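Local coordinates for uncharacterized protein (PDB 3M4R), which is of unknown function but binds zinc, being the N-terminal class II aldolase/adducin domain of a probable oxidoreductase of the short-chain dehydrogenase family, at residues A[20-34]-A[65-77]. Numbering follows the deposited sequence.
Sequences VVYGSRLIGSDPDLV and SNLGTIDSRGFTG
Val20 CG1 sits over the middle of the Phe75 ring, 3.7 Å from the ring centroid and 9° off its normal, a CH-pi contact that joins helix 16-28 to the start of edge strand 75-79 in the class II aldolase/adducin domain. The methyl lies between the backbone N and carbonyl carbon (chi1 80°), which turns it to that face. Val21 CG2 meets Phe75 CE1 obliquely, while Ser24 OG stands at the ring edge, 3.4 Å from Phe75 CZ and in plane. That hydroxyl donates to Val20 O and also hydrogen-bonds Thr41 OG1 of strand 40-48, so it is satisfied within apolar surroundings. Ser24 CB touches Ile70 CG2 and Leu67 CD2, in directions roughly at right angles, and Leu67 CD1 reaches Val34 CG2 at 3.9 Å. This is structural packing: the Leu67 side chain stays about 10 Å from the zinc. Next to Leu67, Gly28 and Gly68 bring their CA atoms to 3.7 Å, where backbone meets backbone directly. At the outer edge the extended Arg25 chain carries its guanidinium side-on to Ile70 O: NE bonds it at 2.8 Å (N-H...O 146°) and NH2 at 2.9 Å, both close to the guanidinium plane. Val21 CG1 lies above one guanidinium face, displaced toward NE. Two donors on one carbonyl fix the rotation of the planar group, and the positive charge probably polarises Ile70 C=O; apolar packing thus gives way outward to charge-assisted hydrogen bonds to a neutral carbonyl.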
loop_
_atom_site.group_PDB
_atom_site.type_symbol
_atom_site.label_atom_id
_atom_site.label_comp_id
_atom_site.label_asym_id
_atom_site.label_seq_id
_atom_site.Cartn_x
_atom_site.Cartn_y
_atom_site.Cartn_z
ATOM N N VAL A 20 7.632 6.515 -6.944
ATOM C CA VAL A 20 6.924 5.291 -6.544
ATOM C C VAL A 20 7.551 4.053 -7.176
ATOM O O VAL A 20 7.581 3.012 -6.521
ATOM C CB VAL A 20 5.371 5.331 -6.847
ATOM C CG1 VAL A 20 5.023 5.033 -8.329
ATOM C CG2 VAL A 20 4.629 4.354 -5.882
ATOM N N VAL A 21 8.059 4.166 -8.420
ATOM C CA VAL A 21 8.725 3.028 -9.103
ATOM C C VAL A 21 9.976 2.661 -8.289
ATOM O O VAL A 21 10.241 1.490 -7.991
ATOM C CB VAL A 21 9.095 3.355 -10.595
ATOM C CG1 VAL A 21 10.195 2.412 -11.148
ATOM C CG2 VAL A 21 7.815 3.307 -11.534
ATOM N N TYR A 22 10.728 3.679 -7.919
ATOM C CA TYR A 22 11.933 3.482 -7.137
ATOM C C TYR A 22 11.669 2.744 -5.839
ATOM O O TYR A 22 12.315 1.753 -5.551
ATOM C CB TYR A 22 12.611 4.816 -6.872
ATOM C CG TYR A 22 13.892 4.639 -6.127
ATOM C CD1 TYR A 22 14.998 4.084 -6.748
ATOM C CD2 TYR A 22 13.989 4.992 -4.780
ATOM C CE1 TYR A 22 16.180 3.913 -6.058
ATOM C CE2 TYR A 22 15.141 4.821 -4.091
ATOM C CZ TYR A 22 16.242 4.274 -4.725
ATOM O OH TYR A 22 17.404 4.111 -4.006
ATOM N N GLY A 23 10.672 3.194 -5.094
ATOM C CA GLY A 23 10.304 2.551 -3.847
ATOM C C GLY A 23 9.862 1.112 -4.051
ATOM O O GLY A 23 10.198 0.248 -3.267
ATOM N N SER A 24 9.096 0.890 -5.115
ATOM C CA SER A 24 8.560 -0.426 -5.429
ATOM C C SER A 24 9.686 -1.381 -5.686
ATOM O O SER A 24 9.707 -2.483 -5.173
ATOM C CB SER A 24 7.675 -0.320 -6.643
ATOM O OG SER A 24 6.586 0.511 -6.313
ATOM N N ARG A 25 10.638 -0.941 -6.478
ATOM C CA ARG A 25 11.810 -1.774 -6.776
ATOM C C ARG A 25 12.567 -2.194 -5.515
ATOM O O ARG A 25 12.947 -3.361 -5.389
ATOM C CB ARG A 25 12.708 -1.064 -7.763
ATOM C CG ARG A 25 12.093 -0.995 -9.156
ATOM C CD ARG A 25 12.857 -0.036 -10.022
ATOM N NE ARG A 25 12.328 -0.024 -11.376
ATOM C CZ ARG A 25 12.830 0.686 -12.387
ATOM N NH1 ARG A 25 13.932 1.409 -12.229
ATOM N NH2 ARG A 25 12.270 0.615 -13.586
ATOM N N LEU A 26 12.784 -1.264 -4.589
ATOM C CA LEU A 26 13.482 -1.568 -3.321
ATOM C C LEU A 26 12.735 -2.632 -2.508
ATOM O O LEU A 26 13.316 -3.563 -2.062
ATOM C CB LEU A 26 13.605 -0.316 -2.464
ATOM C CG LEU A 26 14.633 0.723 -2.918
ATOM C CD1 LEU A 26 14.759 1.783 -1.844
ATOM C CD2 LEU A 26 15.989 0.114 -3.199
ATOM N N ILE A 27 11.425 -2.488 -2.373
ATOM C CA ILE A 27 10.612 -3.437 -1.643
ATOM C C ILE A 27 10.620 -4.814 -2.316
ATOM O O ILE A 27 10.746 -5.833 -1.637
ATOM C CB ILE A 27 9.159 -2.950 -1.581
ATOM C CG1 ILE A 27 9.037 -1.716 -0.686
ATOM C CG2 ILE A 27 8.213 -4.044 -1.091
ATOM C CD1 ILE A 27 9.653 -1.868 0.643
ATOM N N GLY A 28 10.434 -4.848 -3.639
ATOM C CA GLY A 28 10.403 -6.115 -4.387
ATOM C C GLY A 28 11.773 -6.763 -4.499
ATOM O O GLY A 28 11.878 -7.902 -4.918
ATOM N N SER A 29 12.819 -6.030 -4.134
ATOM C CA SER A 29 14.160 -6.595 -4.162
ATOM C C SER A 29 14.465 -7.436 -2.914
ATOM O O SER A 29 15.415 -8.223 -2.922
ATOM C CB SER A 29 15.198 -5.494 -4.346
ATOM O OG SER A 29 15.230 -5.083 -5.695
ATOM N N ASP A 30 13.649 -7.290 -1.864
ATOM C CA ASP A 30 13.860 -8.029 -0.600
ATOM C C ASP A 30 12.919 -9.236 -0.532
ATOM O O ASP A 30 11.713 -9.061 -0.416
ATOM C CB ASP A 30 13.657 -7.104 0.621
ATOM C CG ASP A 30 14.176 -7.712 1.954
ATOM O OD1 ASP A 30 14.202 -8.961 2.132
ATOM O OD2 ASP A 30 14.529 -6.905 2.841
ATOM N N PRO A 31 13.484 -10.470 -0.576
ATOM C CA PRO A 31 12.593 -11.654 -0.518
ATOM C C PRO A 31 11.884 -11.829 0.849
ATOM O O PRO A 31 10.898 -12.581 0.935
ATOM C CB PRO A 31 13.521 -12.848 -0.854
ATOM C CG PRO A 31 14.960 -12.302 -0.893
ATOM C CD PRO A 31 14.918 -10.827 -0.527
ATOM N N ASP A 32 12.361 -11.123 1.882
ATOM C CA ASP A 32 11.656 -11.069 3.167
ATOM C C ASP A 32 10.514 -10.047 3.210
ATOM O O ASP A 32 9.794 -9.982 4.211
ATOM C CB ASP A 32 12.623 -10.787 4.324
ATOM C CG ASP A 32 13.642 -11.917 4.543
ATOM O OD1 ASP A 32 13.482 -13.017 3.956
ATOM O OD2 ASP A 32 14.606 -11.699 5.304
ATOM N N LEU A 33 10.378 -9.225 2.168
ATOM C CA LEU A 33 9.205 -8.333 2.029
ATOM C C LEU A 33 8.202 -8.864 1.008
ATOM O O LEU A 33 6.999 -8.861 1.269
ATOM C CB LEU A 33 9.622 -6.895 1.672
ATOM C CG LEU A 33 10.497 -6.148 2.697
ATOM C CD1 LEU A 33 10.945 -4.792 2.130
ATOM C CD2 LEU A 33 9.788 -5.970 4.050
ATOM N N VAL A 34 8.694 -9.319 -0.147
ATOM C CA VAL A 34 7.828 -9.845 -1.213
ATOM C C VAL A 34 8.290 -11.233 -1.655
ATOM O O VAL A 34 9.090 -11.349 -2.586
ATOM C CB VAL A 34 7.766 -8.872 -2.437
ATOM C CG1 VAL A 34 6.785 -9.389 -3.528
ATOM C CG2 VAL A 34 7.352 -7.467 -1.987
ATOM N N SER A 65 3.124 -6.351 -13.866
ATOM C CA SER A 65 4.478 -6.624 -13.398
ATOM C C SER A 65 4.515 -6.888 -11.896
ATOM O O SER A 65 3.626 -6.426 -11.163
ATOM C CB SER A 65 5.387 -5.393 -13.689
ATOM O OG SER A 65 6.731 -5.559 -13.198
ATOM N N ASN A 66 5.571 -7.571 -11.452
ATOM C CA ASN A 66 5.846 -7.671 -10.035
ATOM C C ASN A 66 6.509 -6.342 -9.625
ATOM O O ASN A 66 6.944 -5.569 -10.481
ATOM C CB ASN A 66 6.689 -8.916 -9.706
ATOM C CG ASN A 66 5.882 -10.234 -9.824
ATOM O OD1 ASN A 66 4.645 -10.232 -9.884
ATOM N ND2 ASN A 66 6.582 -11.348 -9.821
ATOM N N LEU A 67 6.513 -6.056 -8.332
ATOM C CA LEU A 67 7.051 -4.812 -7.766
ATOM C C LEU A 67 8.548 -4.624 -8.054
ATOM O O LEU A 67 9.022 -3.503 -8.262
ATOM C CB LEU A 67 6.908 -4.862 -6.244
ATOM C CG LEU A 67 5.546 -4.481 -5.659
ATOM C CD1 LEU A 67 5.565 -4.697 -4.142
ATOM C CD2 LEU A 67 5.251 -3.024 -6.021
ATOM N N GLY A 68 9.250 -5.738 -8.035
ATOM C CA GLY A 68 10.736 -5.776 -8.092
ATOM C C GLY A 68 11.344 -5.161 -9.352
ATOM O O GLY A 68 12.404 -4.514 -9.282
ATOM N N THR A 69 10.648 -5.342 -10.481
ATOM C CA THR A 69 11.114 -4.928 -11.803
ATOM C C THR A 69 10.109 -3.972 -12.454
ATOM O O THR A 69 10.081 -3.804 -13.657
ATOM C CB THR A 69 11.351 -6.180 -12.701
ATOM O OG1 THR A 69 10.138 -6.909 -12.827
ATOM C CG2 THR A 69 12.377 -7.093 -12.078
ATOM N N ILE A 70 9.321 -3.297 -11.631
ATOM C CA ILE A 70 8.242 -2.479 -12.140
ATOM C C ILE A 70 8.820 -1.231 -12.855
ATOM O O ILE A 70 9.965 -0.823 -12.618
ATOM C CB ILE A 70 7.269 -2.110 -11.031
ATOM C CG1 ILE A 70 5.860 -1.821 -11.614
ATOM C CG2 ILE A 70 7.799 -0.921 -10.197
ATOM C CD1 ILE A 70 4.775 -1.920 -10.550
ATOM N N ASP A 71 8.034 -0.700 -13.776
ATOM C CA ASP A 71 8.321 0.579 -14.417
ATOM C C ASP A 71 7.036 1.389 -14.474
ATOM O O ASP A 71 6.048 1.017 -13.850
ATOM C CB ASP A 71 9.015 0.399 -15.790
ATOM C CG ASP A 71 8.126 -0.162 -16.850
ATOM O OD1 ASP A 71 6.860 -0.182 -16.731
ATOM O OD2 ASP A 71 8.715 -0.590 -17.873
ATOM N N SER A 72 7.067 2.527 -15.159
ATOM C CA SER A 72 5.930 3.454 -15.078
ATOM C C SER A 72 4.656 2.811 -15.589
ATOM O O SER A 72 3.568 3.127 -15.091
ATOM C CB SER A 72 6.200 4.756 -15.851
ATOM O OG SER A 72 6.746 4.505 -17.136
ATOM N N ARG A 73 4.790 1.888 -16.549
ATOM C CA ARG A 73 3.658 1.149 -17.116
ATOM C C ARG A 73 2.928 0.338 -16.082
ATOM O O ARG A 73 1.775 -0.021 -16.269
ATOM C CB ARG A 73 4.102 0.152 -18.209
ATOM C CG ARG A 73 4.555 0.756 -19.501
ATOM C CD ARG A 73 5.104 -0.352 -20.398
ATOM N NE ARG A 73 5.943 -1.274 -19.632
ATOM C CZ ARG A 73 6.377 -2.441 -20.081
ATOM N NH1 ARG A 73 6.056 -2.855 -21.294
ATOM N NH2 ARG A 73 7.140 -3.190 -19.313
ATOM N N GLY A 74 3.617 -0.005 -14.996
ATOM C CA GLY A 74 3.007 -0.798 -13.968
ATOM C C GLY A 74 2.113 -0.070 -13.021
ATOM O O GLY A 74 1.722 -0.663 -12.033
ATOM N N PHE A 75 1.835 1.214 -13.261
ATOM C CA PHE A 75 1.000 2.010 -12.385
ATOM C C PHE A 75 -0.204 2.484 -13.153
ATOM O O PHE A 75 -0.080 3.258 -14.109
ATOM C CB PHE A 75 1.782 3.150 -11.744
ATOM C CG PHE A 75 2.732 2.626 -10.723
ATOM C CD1 PHE A 75 4.002 2.169 -11.115
ATOM C CD2 PHE A 75 2.305 2.394 -9.418
ATOM C CE1 PHE A 75 4.863 1.562 -10.168
ATOM C CE2 PHE A 75 3.162 1.783 -8.470
ATOM C CZ PHE A 75 4.438 1.367 -8.850
ATOM N N THR A 76 -1.359 2.033 -12.715
ATOM C CA THR A 76 -2.635 2.293 -13.417
ATOM C C THR A 76 -3.266 3.450 -12.669
ATOM O O THR A 76 -3.257 3.493 -11.418
ATOM C CB THR A 76 -3.485 1.044 -13.443
ATOM O OG1 THR A 76 -2.936 0.111 -14.420
ATOM C CG2 THR A 76 -5.033 1.313 -13.770
ATOM N N GLY A 77 -3.799 4.412 -13.433
ATOM C CA GLY A 77 -4.414 5.616 -12.878
ATOM C C GLY A 77 -5.865 5.421 -12.510
ATOM O O GLY A 77 -6.679 5.094 -13.396
#